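Rna-directed RNA polymerase (PDB 3ZED) probably catalyses template-directed RNA synthesis from ribonucleoside triphosphates for a birnavirus, occurring both free and covalently attached to the genomic RNA. Local coordinates at residues Thr156-Ser161 against Ala587-Gly592; Tyr356-Phe361 against Leu558-Trp563; Ser568-Met573 against Thr679-Asn684; Ala615-Gly620 against Ala630-Ser635; Asp654-Met659 against Glu667-Ser672. All coordinates share one frame; numbering follows the deposited sequence.

Contact 1. Residues Thr156-Ser161 against Ala587-Gly592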
# COMPACT_ATOMS: atom_id res chain seq x y z
N THR B 156 -21.12 9.48 -16.62
CA THR B 156 -20.56 8.14 -16.89
C THR B 156 -19.89 7.47 -15.70
O THR B 156 -19.69 6.26 -15.74
CB THR B 156 -19.58 8.21 -18.05
OG1 THR B 156 -18.50 9.07 -17.68
CG2 THR B 156 -20.24 8.69 -19.35
N LEU B 157 -19.54 8.24 -14.65
CA LEU B 157 -18.91 7.69 -13.46
C LEU B 157 -19.91 7.57 -12.30
O LEU B 157 -21.01 8.11 -12.34
CB LEU B 157 -17.67 8.52 -13.01
CG LEU B 157 -16.55 8.78 -14.02
CD1 LEU B 157 -15.45 9.61 -13.41
CD2 LEU B 157 -15.98 7.48 -14.62
N GLN B 158 -19.50 6.86 -11.25
CA GLN B 158 -20.25 6.71 -10.03
C GLN B 158 -19.30 6.42 -8.88
O GLN B 158 -18.58 5.43 -8.92
CB GLN B 158 -21.32 5.61 -10.14
CG GLN B 158 -22.16 5.43 -8.86
CD GLN B 158 -22.91 6.68 -8.49
OE1 GLN B 158 -23.79 7.13 -9.23
NE2 GLN B 158 -22.55 7.30 -7.37
N TYR B 159 -19.30 7.28 -7.86
CA TYR B 159 -18.54 6.98 -6.66
C TYR B 159 -19.38 6.03 -5.82
O TYR B 159 -20.59 6.24 -5.67
CB TYR B 159 -18.12 8.23 -5.86
CG TYR B 159 -17.36 7.85 -4.60
CD1 TYR B 159 -16.02 7.47 -4.66
CD2 TYR B 159 -18.01 7.77 -3.37
CE1 TYR B 159 -15.34 7.05 -3.52
CE2 TYR B 159 -17.34 7.33 -2.23
CZ TYR B 159 -16.00 6.99 -2.30
OH TYR B 159 -15.32 6.60 -1.17
N GLY B 160 -18.74 4.99 -5.30
CA GLY B 160 -19.43 4.00 -4.49
C GLY B 160 -18.65 2.73 -4.30
O GLY B 160 -17.51 2.62 -4.75
N SER B 161 -19.28 1.73 -3.65
CA SER B 161 -18.67 0.46 -3.29
C SER B 161 -19.12 -0.70 -4.23
O SER B 161 -19.11 -1.87 -3.83
CB SER B 161 -18.95 0.14 -1.82
OG SER B 161 -20.33 0.28 -1.52
N ALA B 587 -13.89 16.30 -8.70
CA ALA B 587 -14.83 17.43 -8.75
C ALA B 587 -16.25 16.95 -9.02
O ALA B 587 -17.19 17.47 -8.43
CB ALA B 587 -14.41 18.43 -9.83
N ALA B 588 -16.41 15.95 -9.92
CA ALA B 588 -17.71 15.39 -10.29
C ALA B 588 -18.31 14.55 -9.14
O ALA B 588 -19.49 14.70 -8.82
CB ALA B 588 -17.59 14.54 -11.55
N TYR B 589 -17.49 13.67 -8.52
CA TYR B 589 -17.91 12.79 -7.45
C TYR B 589 -17.04 12.95 -6.20
O TYR B 589 -16.16 12.12 -5.97
CB TYR B 589 -17.91 11.33 -7.91
CG TYR B 589 -19.12 11.01 -8.76
CD1 TYR B 589 -20.34 10.67 -8.17
CD2 TYR B 589 -19.07 11.10 -10.15
CE1 TYR B 589 -21.47 10.42 -8.95
CE2 TYR B 589 -20.19 10.87 -10.93
CZ TYR B 589 -21.39 10.53 -10.33
OH TYR B 589 -22.50 10.31 -11.11
N PRO B 590 -17.29 13.99 -5.37
CA PRO B 590 -16.47 14.15 -4.15
C PRO B 590 -16.75 13.05 -3.14
O PRO B 590 -17.87 12.55 -3.07
CB PRO B 590 -16.90 15.52 -3.59
CG PRO B 590 -18.24 15.80 -4.19
CD PRO B 590 -18.30 15.07 -5.50
N LYS B 591 -15.70 12.63 -2.40
CA LYS B 591 -15.88 11.68 -1.30
C LYS B 591 -16.42 12.53 -0.15
O LYS B 591 -15.95 13.66 0.03
CB LYS B 591 -14.57 10.98 -0.89
CG LYS B 591 -13.96 10.07 -1.93
CD LYS B 591 -12.75 9.35 -1.38
CE LYS B 591 -12.07 8.52 -2.45
NZ LYS B 591 -11.08 7.56 -1.89
N GLY B 592 -17.40 12.01 0.58
CA GLY B 592 -17.93 12.71 1.74
C GLY B 592 -17.13 12.38 2.98
O GLY B 592 -16.04 11.80 2.88
O HOH W 1 -25.34 9.43 -10.10

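Contact 2. Residues Tyr356-Phe361 against Leu558-Trp563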
# COMPACT_ATOMS: atom_id res chain seq x y z
N TYR B 356 9.74 5.85 -2.88
CA TYR B 356 9.15 5.66 -1.55
C TYR B 356 9.22 6.94 -0.69
O TYR B 356 10.28 7.53 -0.51
CB TYR B 356 9.81 4.48 -0.80
CG TYR B 356 9.17 4.24 0.56
CD1 TYR B 356 7.88 3.74 0.67
CD2 TYR B 356 9.81 4.63 1.73
CE1 TYR B 356 7.27 3.55 1.91
CE2 TYR B 356 9.22 4.45 2.98
CZ TYR B 356 7.95 3.90 3.06
OH TYR B 356 7.35 3.72 4.29
N GLY B 357 8.06 7.33 -0.16
CA GLY B 357 7.91 8.51 0.68
C GLY B 357 7.96 9.82 -0.08
O GLY B 357 8.03 10.88 0.54
N PHE B 358 7.87 9.78 -1.44
CA PHE B 358 7.91 11.00 -2.26
C PHE B 358 6.68 11.86 -2.05
O PHE B 358 5.57 11.35 -2.00
CB PHE B 358 8.06 10.68 -3.75
CG PHE B 358 7.84 11.85 -4.70
CD1 PHE B 358 8.82 12.80 -4.91
CD2 PHE B 358 6.64 11.98 -5.41
CE1 PHE B 358 8.62 13.86 -5.78
CE2 PHE B 358 6.44 13.04 -6.29
CZ PHE B 358 7.44 13.95 -6.50
N SER B 359 6.89 13.16 -2.00
CA SER B 359 5.85 14.18 -1.98
C SER B 359 6.18 15.20 -3.08
O SER B 359 7.33 15.65 -3.14
CB SER B 359 5.76 14.86 -0.62
OG SER B 359 4.84 15.93 -0.71
N PRO B 360 5.22 15.57 -3.96
CA PRO B 360 5.56 16.56 -5.01
C PRO B 360 5.59 17.99 -4.44
O PRO B 360 6.10 18.90 -5.10
CB PRO B 360 4.43 16.38 -6.03
CG PRO B 360 3.23 15.92 -5.21
CD PRO B 360 3.81 15.13 -4.04
N PHE B 361 5.03 18.17 -3.24
CA PHE B 361 4.96 19.46 -2.58
C PHE B 361 6.30 19.82 -1.94
O PHE B 361 7.22 19.00 -1.91
CB PHE B 361 3.80 19.49 -1.57
CG PHE B 361 2.47 19.40 -2.29
CD1 PHE B 361 2.00 20.47 -3.05
CD2 PHE B 361 1.74 18.22 -2.27
CE1 PHE B 361 0.81 20.37 -3.78
CE2 PHE B 361 0.55 18.12 -2.99
CZ PHE B 361 0.09 19.20 -3.73
N LEU B 558 3.34 14.03 -16.57
CA LEU B 558 4.12 12.89 -16.14
C LEU B 558 3.26 11.80 -15.53
O LEU B 558 3.64 10.63 -15.61
CB LEU B 558 5.15 13.33 -15.09
CG LEU B 558 6.20 14.36 -15.47
CD1 LEU B 558 7.02 14.74 -14.24
CD2 LEU B 558 7.10 13.84 -16.61
N ASP B 559 2.12 12.20 -14.90
CA ASP B 559 1.24 11.35 -14.11
C ASP B 559 2.11 10.62 -13.06
O ASP B 559 1.97 9.42 -12.84
CB ASP B 559 0.39 10.39 -14.97
CG ASP B 559 -0.70 9.65 -14.19
OD1 ASP B 559 -1.17 10.19 -13.16
OD2 ASP B 559 -1.03 8.51 -14.57
N LEU B 560 3.07 11.37 -12.48
CA LEU B 560 3.98 10.86 -11.47
C LEU B 560 3.21 10.70 -10.19
O LEU B 560 2.93 11.68 -9.51
CB LEU B 560 5.18 11.82 -11.31
CG LEU B 560 6.28 11.36 -10.33
CD1 LEU B 560 7.16 10.27 -10.96
CD2 LEU B 560 7.13 12.52 -9.92
N LEU B 561 2.76 9.45 -9.91
CA LEU B 561 1.93 9.13 -8.75
C LEU B 561 0.67 10.04 -8.73
O LEU B 561 0.21 10.46 -7.67
CB LEU B 561 2.72 9.21 -7.41
CG LEU B 561 4.07 8.47 -7.36
CD1 LEU B 561 4.71 8.57 -5.99
CD2 LEU B 561 3.92 7.01 -7.74
N GLY B 562 0.13 10.31 -9.93
CA GLY B 562 -1.07 11.13 -10.13
C GLY B 562 -0.85 12.62 -10.30
O GLY B 562 -1.81 13.37 -10.35
N TRP B 563 0.40 13.06 -10.41
CA TRP B 563 0.70 14.50 -10.54
C TRP B 563 1.35 14.87 -11.87
O TRP B 563 2.20 14.15 -12.39
CB TRP B 563 1.65 14.96 -9.40
CG TRP B 563 1.14 14.65 -8.03
CD1 TRP B 563 1.47 13.57 -7.26
CD2 TRP B 563 0.14 15.38 -7.30
NE1 TRP B 563 0.76 13.60 -6.07
CE2 TRP B 563 -0.08 14.69 -6.08
CE3 TRP B 563 -0.58 16.56 -7.55
CZ2 TRP B 563 -0.98 15.15 -5.11
CZ3 TRP B 563 -1.47 17.02 -6.58
CH2 TRP B 563 -1.67 16.31 -5.39

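Contact 3. Residues Ser568-Met573 against Thr679-Asn684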
# COMPACT_ATOMS: atom_id res chain seq x y z
N SER B 568 6.01 27.65 -12.81
CA SER B 568 5.65 28.88 -12.09
C SER B 568 6.69 29.97 -12.35
O SER B 568 7.87 29.78 -12.06
CB SER B 568 5.56 28.61 -10.58
OG SER B 568 5.56 29.80 -9.82
N ARG B 569 6.26 31.12 -12.90
CA ARG B 569 7.15 32.27 -13.15
C ARG B 569 7.55 32.96 -11.83
O ARG B 569 8.67 33.46 -11.72
CB ARG B 569 6.49 33.31 -14.07
CG ARG B 569 6.51 32.91 -15.52
CD ARG B 569 5.99 34.01 -16.45
NE ARG B 569 5.73 33.42 -17.77
CZ ARG B 569 6.64 33.30 -18.73
NH1 ARG B 569 7.86 33.82 -18.57
NH2 ARG B 569 6.33 32.68 -19.87
N GLN B 570 6.62 33.02 -10.86
CA GLN B 570 6.87 33.67 -9.57
C GLN B 570 7.93 32.93 -8.77
O GLN B 570 8.79 33.56 -8.20
CB GLN B 570 5.57 33.75 -8.73
CG GLN B 570 5.73 34.55 -7.42
CD GLN B 570 4.46 34.66 -6.62
OE1 GLN B 570 3.49 33.92 -6.78
NE2 GLN B 570 4.44 35.58 -5.71
N MET B 571 7.85 31.61 -8.72
CA MET B 571 8.73 30.77 -7.93
C MET B 571 9.92 30.25 -8.73
O MET B 571 10.90 29.80 -8.11
CB MET B 571 7.94 29.60 -7.34
CG MET B 571 6.86 30.06 -6.39
SD MET B 571 6.17 28.70 -5.47
CE MET B 571 7.42 28.52 -4.16
N GLU B 572 9.86 30.35 -10.08
CA GLU B 572 10.91 29.94 -11.03
C GLU B 572 11.21 28.45 -10.86
O GLU B 572 12.37 28.02 -10.78
CB GLU B 572 12.18 30.79 -10.91
CG GLU B 572 12.04 32.17 -11.53
CD GLU B 572 13.37 32.88 -11.54
OE1 GLU B 572 14.14 32.67 -12.50
OE2 GLU B 572 13.68 33.58 -10.55
N MET B 573 10.14 27.67 -10.82
CA MET B 573 10.22 26.24 -10.66
C MET B 573 8.96 25.58 -11.12
O MET B 573 7.93 26.24 -11.32
CB MET B 573 10.52 25.86 -9.18
CG MET B 573 9.48 26.32 -8.18
SD MET B 573 10.14 26.28 -6.48
CE MET B 573 9.52 24.72 -5.99
N THR B 679 -0.91 30.74 -0.03
CA THR B 679 -1.14 29.33 0.28
C THR B 679 -0.42 28.44 -0.74
O THR B 679 0.16 27.41 -0.38
CB THR B 679 -2.66 28.99 0.25
OG1 THR B 679 -3.42 29.99 0.93
CG2 THR B 679 -2.96 27.63 0.83
N LEU B 680 -0.48 28.84 -2.02
CA LEU B 680 0.13 28.10 -3.13
C LEU B 680 1.64 28.22 -3.10
O LEU B 680 2.32 27.23 -3.40
CB LEU B 680 -0.44 28.59 -4.47
CG LEU B 680 -1.95 28.33 -4.67
CD1 LEU B 680 -2.41 28.89 -5.97
CD2 LEU B 680 -2.28 26.84 -4.54
N VAL B 681 2.17 29.39 -2.68
CA VAL B 681 3.60 29.62 -2.52
C VAL B 681 4.10 28.71 -1.37
O VAL B 681 5.08 28.00 -1.57
CB VAL B 681 3.95 31.13 -2.27
CG1 VAL B 681 5.40 31.33 -1.82
CG2 VAL B 681 3.67 31.97 -3.51
N ASP B 682 3.39 28.69 -0.22
CA ASP B 682 3.76 27.90 0.98
C ASP B 682 3.80 26.38 0.72
O ASP B 682 4.75 25.74 1.16
CB ASP B 682 2.82 28.17 2.17
CG ASP B 682 2.84 29.59 2.72
OD1 ASP B 682 3.74 30.39 2.34
OD2 ASP B 682 1.92 29.93 3.51
N ILE B 683 2.80 25.83 0.01
CA ILE B 683 2.77 24.39 -0.23
C ILE B 683 3.90 23.96 -1.19
O ILE B 683 4.24 22.78 -1.26
CB ILE B 683 1.37 23.89 -0.71
CG1 ILE B 683 0.98 24.45 -2.09
CG2 ILE B 683 0.31 24.18 0.35
CD1 ILE B 683 -0.23 23.79 -2.75
N ASN B 684 4.51 24.92 -1.91
CA ASN B 684 5.56 24.65 -2.88
C ASN B 684 6.92 25.13 -2.43
O ASN B 684 7.90 24.94 -3.16
CB ASN B 684 5.20 25.29 -4.21
CG ASN B 684 4.18 24.49 -4.94
OD1 ASN B 684 4.37 23.29 -5.19
ND2 ASN B 684 3.08 25.12 -5.30

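Contact 4. Residues Ala615-Gly620 against Ala630-Ser635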
# COMPACT_ATOMS: atom_id res chain seq x y z
N ALA B 615 -9.83 22.11 -1.05
CA ALA B 615 -8.89 21.04 -1.40
C ALA B 615 -8.83 20.82 -2.91
O ALA B 615 -7.73 20.71 -3.44
CB ALA B 615 -9.24 19.75 -0.69
N ILE B 616 -9.98 20.85 -3.61
CA ILE B 616 -10.00 20.70 -5.07
C ILE B 616 -9.20 21.88 -5.74
O ILE B 616 -8.46 21.66 -6.71
CB ILE B 616 -11.42 20.48 -5.67
CG1 ILE B 616 -11.35 19.80 -7.05
CG2 ILE B 616 -12.27 21.74 -5.74
CD1 ILE B 616 -11.07 18.26 -7.04
N ARG B 617 -9.27 23.08 -5.15
CA ARG B 617 -8.51 24.24 -5.62
C ARG B 617 -7.01 24.04 -5.36
O ARG B 617 -6.22 24.18 -6.29
CB ARG B 617 -9.00 25.53 -4.95
CG ARG B 617 -10.42 25.94 -5.33
CD ARG B 617 -10.93 27.05 -4.42
NE ARG B 617 -10.27 28.32 -4.73
CZ ARG B 617 -10.27 29.38 -3.95
NH1 ARG B 617 -10.87 29.35 -2.76
NH2 ARG B 617 -9.65 30.49 -4.33
N LEU B 618 -6.64 23.64 -4.13
CA LEU B 618 -5.26 23.42 -3.68
C LEU B 618 -4.47 22.42 -4.52
O LEU B 618 -3.30 22.66 -4.82
CB LEU B 618 -5.25 22.89 -2.25
CG LEU B 618 -5.31 23.85 -1.10
CD1 LEU B 618 -5.60 23.10 0.17
CD2 LEU B 618 -4.01 24.56 -0.94
N VAL B 619 -5.08 21.28 -4.82
CA VAL B 619 -4.40 20.20 -5.52
C VAL B 619 -4.21 20.49 -7.01
O VAL B 619 -3.43 19.79 -7.64
CB VAL B 619 -5.07 18.82 -5.29
CG1 VAL B 619 -4.94 18.43 -3.83
CG2 VAL B 619 -6.54 18.82 -5.76
N GLY B 620 -4.86 21.51 -7.55
CA GLY B 620 -4.66 21.85 -8.95
C GLY B 620 -5.76 22.60 -9.66
O GLY B 620 -5.58 23.02 -10.81
N ALA B 630 -15.66 28.85 -10.24
CA ALA B 630 -16.80 28.16 -9.65
C ALA B 630 -16.51 27.66 -8.22
O ALA B 630 -17.33 27.91 -7.33
CB ALA B 630 -17.24 27.01 -10.52
N ALA B 631 -15.36 26.97 -7.98
CA ALA B 631 -14.99 26.45 -6.65
C ALA B 631 -14.76 27.59 -5.63
O ALA B 631 -15.20 27.45 -4.49
CB ALA B 631 -13.77 25.55 -6.72
N LYS B 632 -14.08 28.70 -6.04
CA LYS B 632 -13.84 29.86 -5.16
C LYS B 632 -15.19 30.41 -4.69
O LYS B 632 -15.39 30.62 -3.49
CB LYS B 632 -13.01 30.96 -5.86
CG LYS B 632 -12.72 32.19 -4.99
CD LYS B 632 -11.93 33.26 -5.75
CE LYS B 632 -11.29 34.27 -4.81
NZ LYS B 632 -10.38 35.25 -5.50
N HIS B 633 -16.13 30.57 -5.64
CA HIS B 633 -17.49 31.05 -5.37
C HIS B 633 -18.19 30.13 -4.36
O HIS B 633 -18.75 30.62 -3.38
CB HIS B 633 -18.31 31.13 -6.67
CG HIS B 633 -19.72 31.55 -6.43
ND1 HIS B 633 -20.74 30.61 -6.31
CD2 HIS B 633 -20.24 32.78 -6.20
CE1 HIS B 633 -21.84 31.31 -6.08
NE2 HIS B 633 -21.59 32.61 -6.00
N MET B 634 -18.12 28.82 -4.58
CA MET B 634 -18.71 27.80 -3.71
C MET B 634 -18.09 27.86 -2.32
O MET B 634 -18.82 27.78 -1.33
CB MET B 634 -18.55 26.41 -4.32
CG MET B 634 -19.49 26.15 -5.46
SD MET B 634 -21.10 25.58 -4.89
CE MET B 634 -21.99 27.09 -4.81
N SER B 635 -16.76 28.00 -2.24
CA SER B 635 -16.01 28.06 -0.99
C SER B 635 -16.37 29.31 -0.17
O SER B 635 -16.55 29.20 1.05
CB SER B 635 -14.51 28.04 -1.28
OG SER B 635 -13.79 28.48 -0.14

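Contact 5. Residues Asp654-Met659 against Glu667-Ser672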
# COMPACT_ATOMS: atom_id res chain seq x y z
N ASP B 654 -8.64 23.86 10.60
CA ASP B 654 -7.21 23.75 10.90
C ASP B 654 -6.79 22.29 10.73
O ASP B 654 -5.76 22.01 10.11
CB ASP B 654 -6.87 24.25 12.33
CG ASP B 654 -7.01 25.74 12.62
OD1 ASP B 654 -6.65 26.55 11.74
OD2 ASP B 654 -7.40 26.09 13.76
N ASP B 655 -7.62 21.36 11.24
CA ASP B 655 -7.34 19.92 11.11
C ASP B 655 -8.19 19.32 9.96
O ASP B 655 -8.84 18.30 10.15
CB ASP B 655 -7.57 19.20 12.45
CG ASP B 655 -6.87 19.83 13.64
OD1 ASP B 655 -5.67 20.17 13.51
OD2 ASP B 655 -7.53 19.99 14.69
N TRP B 656 -8.17 19.97 8.78
CA TRP B 656 -8.94 19.60 7.57
C TRP B 656 -8.51 18.28 6.90
O TRP B 656 -9.28 17.70 6.15
CB TRP B 656 -8.85 20.72 6.52
CG TRP B 656 -7.49 20.87 5.90
CD1 TRP B 656 -6.46 21.64 6.36
CD2 TRP B 656 -7.03 20.26 4.69
NE1 TRP B 656 -5.39 21.56 5.51
CE2 TRP B 656 -5.70 20.70 4.49
CE3 TRP B 656 -7.60 19.37 3.76
CZ2 TRP B 656 -4.92 20.25 3.41
CZ3 TRP B 656 -6.84 18.95 2.68
CH2 TRP B 656 -5.52 19.38 2.52
N ASN B 657 -7.27 17.85 7.15
CA ASN B 657 -6.62 16.69 6.53
C ASN B 657 -7.43 15.40 6.65
O ASN B 657 -7.58 14.70 5.66
CB ASN B 657 -5.21 16.51 7.09
CG ASN B 657 -4.37 17.76 6.89
OD1 ASN B 657 -4.47 18.73 7.65
ND2 ASN B 657 -3.66 17.82 5.79
N ASN B 658 -7.97 15.12 7.84
CA ASN B 658 -8.77 13.92 8.13
C ASN B 658 -10.14 13.93 7.39
O ASN B 658 -10.71 12.86 7.19
CB ASN B 658 -8.98 13.73 9.64
CG ASN B 658 -9.05 15.02 10.42
OD1 ASN B 658 -8.05 15.48 10.99
ND2 ASN B 658 -10.21 15.66 10.41
N MET B 659 -10.63 15.11 6.99
CA MET B 659 -11.89 15.30 6.25
C MET B 659 -11.73 15.22 4.71
O MET B 659 -12.74 15.26 3.99
CB MET B 659 -12.47 16.68 6.57
CG MET B 659 -12.90 16.87 7.98
SD MET B 659 -13.92 18.34 8.10
CE MET B 659 -14.87 17.91 9.52
N GLU B 667 0.01 18.40 5.22
CA GLU B 667 -0.08 18.11 6.66
C GLU B 667 -0.03 19.34 7.59
O GLU B 667 -0.70 19.32 8.62
CB GLU B 667 1.03 17.11 7.08
CG GLU B 667 1.20 15.90 6.16
CD GLU B 667 0.19 14.77 6.23
OE1 GLU B 667 -0.94 14.97 6.74
OE2 GLU B 667 0.53 13.66 5.74
N GLY B 668 0.74 20.35 7.23
CA GLY B 668 0.92 21.56 8.03
C GLY B 668 0.25 22.82 7.54
O GLY B 668 0.67 23.92 7.91
N ILE B 669 -0.80 22.70 6.72
CA ILE B 669 -1.53 23.88 6.25
C ILE B 669 -2.93 23.91 6.88
O ILE B 669 -3.48 22.86 7.23
CB ILE B 669 -1.58 24.02 4.70
CG1 ILE B 669 -2.51 23.01 4.05
CG2 ILE B 669 -0.19 23.98 4.08
CD1 ILE B 669 -3.49 23.61 3.23
N THR B 670 -3.47 25.12 7.05
CA THR B 670 -4.79 25.33 7.62
C THR B 670 -5.72 25.97 6.58
O THR B 670 -5.28 26.82 5.80
CB THR B 670 -4.71 26.15 8.94
OG1 THR B 670 -6.04 26.46 9.35
CG2 THR B 670 -3.92 27.45 8.79
N LEU B 671 -7.01 25.58 6.60
CA LEU B 671 -8.02 26.11 5.69
C LEU B 671 -8.99 27.06 6.40
O LEU B 671 -10.04 27.38 5.84
CB LEU B 671 -8.78 24.95 5.00
CG LEU B 671 -7.96 23.95 4.17
CD1 LEU B 671 -8.88 23.00 3.40
CD2 LEU B 671 -7.03 24.64 3.21
N SER B 672 -8.63 27.55 7.62
CA SER B 672 -9.46 28.48 8.40
C SER B 672 -9.61 29.82 7.68
O SER B 672 -10.68 30.44 7.74
CB SER B 672 -8.89 28.68 9.80
OG SER B 672 -7.57 29.20 9.77
O HOH W 2 -3.65 20.97 9.04

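Contact 1. Residues Thr156-Ser161 against Ala587-Gly592
Tyr589, just after helix 580-588, lays its phenol ring against the backbone of strand 157-160. Gln158 CA is 4.1 Å from the centroid of the Tyr589 ring, a CH-pi contact, and Tyr159 N lies over the same face, 3.6 Å from Tyr589 CD1. Tyr589 CB points toward the strand, meeting Tyr159 CB at 3.7 Å, and CG is anti to the carbonyl carbon (chi1 -78°), which sets the ring beside the strand. A flat aromatic suits this place because it covers peptide groups and alkyl carbon alike. Its hydroxyl is bonded to Ile154 O, and water 1 donates to both Tyr589 OH and Gln158 OE1.

Gln158 starts away from the contact, but a bend at chi2 (61°) turns CD back, and NE2 comes within 3.7 Å of Tyr589 CE1, the amide steep to the ring. Gln158 NE2 gives a nearly straight 2.8 Å bond to Tyr159 O and a second bond to Gly121 O, which together fix the amide's rotation. Beyond, the extended Lys591 chain crosses Tyr159 at about a right angle, its CG 3.7 Å from Tyr159 CE1; the Tyr159 hydroxyl is held by Glu594.

The contact joins the palm and thumb regions: strand 157-160 pairs antiparallel with strand 299-310, while Ala588 packs on helix 143-156 and Pro590 on helix 604-621.

Contact 2. Residues Tyr356-Phe361 against Leu558-Trp563
The indole of Trp563 takes two partners on one face. Pro360 CG lies over the five-membered ring, 3.5 Å from its centroid and 7° off the normal, a CH-pi contact for which the compact proline ring is suited, since it can put CG squarely over the indole. On the same side, Phe361 turns its edge to the six-membered ring in a T-shaped pair with planes 82° apart; Phe361 CE2 comes to 3.7 Å from Trp563 CH2. The Phe358 ring carries the backbone nitrogen of its own segment's Pro360 over one face. It crosses Leu560 at about a right angle, with Phe358 CZ 3.7 Å from Leu560 CD2, and Leu561 obliquely, with Phe358 CD2 4.0 Å from Leu561 CD1. Phe358 CB points toward the hairpin and CG is anti to the backbone N (chi1 168°), which carries the ring to the two leucines, whose methyls fit beside it. Pro576 and Met365 add further apolar cover to Trp563.

Leu560 and Trp563 bond to each other through both backbone pairs, closing a type I' turn in which Leu561 and Gly562 have positive phi; at Gly562 a side chain would collide with the preceding carbonyl. Together with the G1 beta bulge at Asp559 and Leu560, this is the tight reversal of a beta hairpin joining strands 556-560 and 563-568.

Contact 3. Residues Ser568-Met573 against Thr679-Asn684
Met571, in the tight hairpin connection between strands 563-568 and 573-578, and Met573, which opens the second strand, reach across to Val681 and Asn684 of the neighbouring helical segment. The connection is shaped by an ST motif, in which Ser568 OG accepts from Met571 N at 3.1 Å, and by a G1 beta bulge where Glu572 and Met573 both face Ser568. Ser568 OG is also bonded to Leu541 O, so a small hydroxyl residue suits this corner.

Met571 carries most of the contact. Its SD lies 3.8 Å from Asn684 CB, the two side chains crossing at about a right angle, and a bend at chi3 (81°) swings CE to 3.5 Å from Val681 O and 4.2 Å from Val681 CG1. Val681 O also accepts from Thr685 OG1. Met573 adds its own methyl: CE is 3.3 Å from Asn684 O. Methionine's flexible, unbranched chain can carry a methyl to carbonyls this far off. Asn684 is turned to its own helix, ND2 donating to Leu680 O at 2.9 Å with the acceptor tilted out of the amide plane. On the exposed side the extended Gln570 brings OE1 to 3.8 Å from Val681 CG2, while that oxygen is bonded to Asn677 ND2.

Helix 677-683 therefore packs beside the hairpin's turn, with Asn684 also resting on Val575 and Pro576 of strand 573-578, and Leu680 on Trp622.

Contact 4. Residues Ala615-Gly620 against Ala630-Ser635
Arg617 overlaps Lys632: the guanidinium carries Lys632 CB over the centre of one face, 3.6 Å above its plane, and Arg617 NH2 is 3.6 Å from Lys632 CG. This is apolar cover for a flat cation, since Lys632 runs extended with CG anti to its backbone N (chi1 -179°) and its ammonium leads away; Lys632 NZ stays 5.0 Å from Arg617 NH2, and makes a weak bond to Asp546 O. The like charges are thus kept from direct contact. The bend of Arg617 at chi3 (72°) turns NE across Lys632, while Arg617 CG, beside the backbone N, lies 3.6 Å from Ala631 CB. Alanine suits that point, because its single methyl lets the arginine chain lie close to the helix. Ile616 CG2 adds a looser touch to Ala631 CB at 4.2 Å.

The edge of the guanidinium faces Ser635 OG, which is 4.0 Å from Arg617 NH1 and too far for a bond. Salt bridges from NH1 to Glu614 OE1 and from NH2 to Glu628 OE2 balance the buried charge and probably fix the group's orientation; Ser635 OG is bonded to the same Glu614 oxygen.

The axes of 615-620 and 630-635 approach to 10.0 Å and cross at -143°, roughly antiparallel; the segments belong to successive helices, 604-621 and 625-645. Around the pair, Ile616 also packs against helix 580-588 and Met634 against helix 125-137.

Contact 5. Residues Asp654-Met659 against Glu667-Ser672
Trp656 receives Leu671 on one face, with Leu671 CG 3.5 Å from the centroid of the five-membered ring in a CH-pi contact, and Ile669 CD1 touches Trp656 CZ2 at 3.7 Å. Over the opposite face lies a polar amide, Asn657 ND2, 3.6 Å above the plane of the Trp656 ring, which donates to Gly663 O and Leu666 O. Tryptophan suits the place because its face takes Leu671 while its N-H reaches Ile669 O.

Both segments belong to the irregular chain between helices 650-654 and 677-683, which here folds back on itself; a short 3-10 turn, 657-659, follows Trp656. The wider thumb-region packing comes from Val611 on Trp656 and Leu618 on Leu671.

Among the polar bonds, Trp656 NE1 donates to Ile669 O at 2.9 Å with the oxygen near the ring plane, though the donor stands 59° out of the carbonyl plane. Water 2 lies 2.6 Å from both Asp654 O and Ile669 O, bridging the two carbonyls. The side chains of Asp654 and Thr670 lie side by side, pointing the same way; the 2.5 Å from Thr670 OG1 to Asp654 OD1 is very short and its exact value doubtful.

Contacts 3, 4 and 5 lie entirely in the thumb region, whereas contacts 1 and 2 tie that region to the palm. Contact 4 touches every other contact: Ile616 CD1 is 3.8 Å from Ala587 N of contact 1, Val619 O is 3.5 Å from Trp563 CZ3 of contact 2, and Leu618 packs on both contacts 3 and 5. The 615-620 helical segment is thus a common neighbour. Contacts 2 and 3 meet at Phe361 CB and Ile683 O, 3.3 Å apart. Contacts 1 and 3 lie furthest apart, about 30 Å between centres. None includes a residue of the potassium sites or the predicted GTP site.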